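Local coordinates for protein STU0660 (Streptococcus thermophilus, PDB 3ZTH) that belongs to a group of large Csn2 proteins of CRISPR-mediated bacterial immunity, binds magnesium and probably binds DNA as a tetramer, at residues A[163-167]-A[168-172]. Sequence-based numbering, arbitrary orientation.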
loop_
_atom_site.group_PDB
_atom_site.type_symbol
_atom_site.label_atom_id
_atom_site.label_comp_id
_atom_site.label_asym_id
_atom_site.label_seq_id
_atom_site.Cartn_x
_atom_site.Cartn_y
_atom_site.Cartn_z
ATOM N N PHE A 163 15.257 9.181 27.552
ATOM C CA PHE A 163 15.924 10.236 28.298
ATOM C C PHE A 163 15.655 9.963 29.762
ATOM O O PHE A 163 14.520 9.687 30.157
ATOM C CB PHE A 163 15.372 11.597 27.875
ATOM C CG PHE A 163 15.514 11.862 26.407
ATOM C CD1 PHE A 163 14.583 11.358 25.509
ATOM C CD2 PHE A 163 16.609 12.565 25.916
ATOM C CE1 PHE A 163 14.742 11.546 24.143
ATOM C CE2 PHE A 163 16.783 12.763 24.549
ATOM C CZ PHE A 163 15.848 12.251 23.661
ATOM N N ALA A 164 16.708 10.019 30.564
ATOM C CA ALA A 164 16.556 9.747 31.978
ATOM C C ALA A 164 17.276 10.733 32.880
ATOM O O ALA A 164 18.242 11.386 32.482
ATOM C CB ALA A 164 17.029 8.330 32.282
ATOM N N ILE A 165 16.767 10.833 34.102
ATOM C CA ILE A 165 17.339 11.687 35.124
ATOM C C ILE A 165 17.619 10.749 36.289
ATOM O O ILE A 165 16.698 10.332 37.001
ATOM C CB ILE A 165 16.355 12.786 35.563
ATOM C CG1 ILE A 165 16.022 13.685 34.370
ATOM C CG2 ILE A 165 16.974 13.604 36.690
ATOM C CD1 ILE A 165 15.111 14.838 34.698
ATOM N N GLU A 166 18.890 10.402 36.463
ATOM C CA GLU A 166 19.291 9.496 37.529
ATOM C C GLU A 166 18.559 8.178 37.323
ATOM O O GLU A 166 17.930 7.644 38.240
ATOM C CB GLU A 166 18.955 10.097 38.904
ATOM C CG GLU A 166 19.793 11.333 39.261
ATOM C CD GLU A 166 19.364 12.005 40.570
ATOM O OE1 GLU A 166 18.224 12.527 40.637
ATOM O OE2 GLU A 166 20.171 12.014 41.531
ATOM N N ASN A 167 18.631 7.683 36.091
ATOM C CA ASN A 167 18.018 6.416 35.692
ATOM C C ASN A 167 16.496 6.343 35.626
ATOM O O ASN A 167 15.939 5.275 35.369
ATOM C CB ASN A 167 18.548 5.296 36.584
ATOM C CG ASN A 167 20.040 5.103 36.424
ATOM O OD1 ASN A 167 20.512 4.741 35.346
ATOM N ND2 ASN A 167 20.793 5.362 37.490
ATOM N N LYS A 168 15.820 7.464 35.854
ATOM C CA LYS A 168 14.365 7.482 35.778
ATOM C C LYS A 168 13.976 8.097 34.440
ATOM O O LYS A 168 14.287 9.251 34.163
ATOM C CB LYS A 168 13.771 8.299 36.924
ATOM C CG LYS A 168 12.255 8.296 36.942
ATOM C CD LYS A 168 11.706 9.235 38.002
ATOM C CE LYS A 168 10.184 9.247 37.985
ATOM N NZ LYS A 168 9.649 10.315 38.873
ATOM N N ASN A 169 13.302 7.320 33.605
ATOM C CA ASN A 169 12.901 7.800 32.292
ATOM C C ASN A 169 11.746 8.794 32.302
ATOM O O ASN A 169 10.787 8.649 33.059
ATOM C CB ASN A 169 12.496 6.629 31.384
ATOM C CG ASN A 169 13.668 5.764 30.967
ATOM O OD1 ASN A 169 14.831 6.112 31.178
ATOM N ND2 ASN A 169 13.360 4.625 30.350
ATOM N N LEU A 170 11.861 9.806 31.451
ATOM C CA LEU A 170 10.813 10.802 31.261
ATOM C C LEU A 170 10.767 11.055 29.764
ATOM O O LEU A 170 11.775 10.900 29.073
ATOM C CB LEU A 170 11.093 12.110 32.016
ATOM C CG LEU A 170 12.439 12.840 32.025
ATOM C CD1 LEU A 170 13.093 12.855 30.662
ATOM C CD2 LEU A 170 12.186 14.259 32.531
ATOM N N SER A 171 9.598 11.414 29.256
ATOM C CA SER A 171 9.464 11.676 27.833
ATOM C C SER A 171 10.256 12.914 27.428
ATOM O O SER A 171 10.429 13.851 28.217
ATOM C CB SER A 171 7.996 11.849 27.466
ATOM O OG SER A 171 7.296 10.642 27.699
ATOM N N PHE A 172 10.744 12.896 26.193
ATOM C CA PHE A 172 11.527 13.988 25.637
ATOM C C PHE A 172 10.879 15.354 25.853
ATOM O O PHE A 172 11.558 16.341 26.111
ATOM C CB PHE A 172 11.715 13.757 24.145
ATOM C CG PHE A 172 12.429 14.864 23.457
ATOM C CD1 PHE A 172 13.772 15.105 23.715
ATOM C CD2 PHE A 172 11.763 15.670 22.541
ATOM C CE1 PHE A 172 14.445 16.133 23.066
ATOM C CE2 PHE A 172 12.428 16.700 21.886
ATOM C CZ PHE A 172 13.772 16.932 22.149
HETATM O O HOH W 1 12.705 8.499 28.024
#
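Strands 159-165 and 168-170 form a β-hairpin with a two-residue loop, Ile165 and Lys168 closing it as an antiparallel hydrogen-bonded pair. Glu166 and Asn167 form the corners of a type I' turn, both with positive phi. Ile165 N donates to Lys168 O at 2.9 Å, tilted somewhat from the carbonyl plane; the return bond, Lys168 N to Ile165 O at 3.2 Å, meets the carbonyl from above its plane, 72° out of it. One pair further on, Ala164 faces Asn169 without a hydrogen bond between their backbones, and Asn169 OD1 rests against Ala164 CB at 3.3 Å while its ND2 binds Glu145 of the second subunit. Leu170 N then donates almost straight to Phe163 O (3.0 Å). Beyond this the strands part, and a water bridges them, accepting from Phe163 N and donating to Leu170 O.

Leu170, on the same face as Phe163 and Ile165, touches both: CD2 meets Ile165 CD1 at 3.7 Å, and CD1 lies against Phe163 CB. With chi1 at 46°, its CG sits between the backbone N and the carbonyl carbon, and the turn about the next bond divides the two methyls between the neighbours. At the open end Phe172 lies alongside Phe163; Phe172 CD1 is 3.5 Å from Phe163 CZ, over one face of that ring and offset toward its rim, and the planes meet at 45°. Phe172 also packs on Leu86 and Leu87 of helix 83-89, where the hairpin meets the rest of the chain.

Phe163 to Ile165 also pair with a strand of the second subunit, and Lys168 NZ reaches Ser53 O of the third. The whole is a classic 2-residue type I' β-hairpin, here built into the tetramer interface.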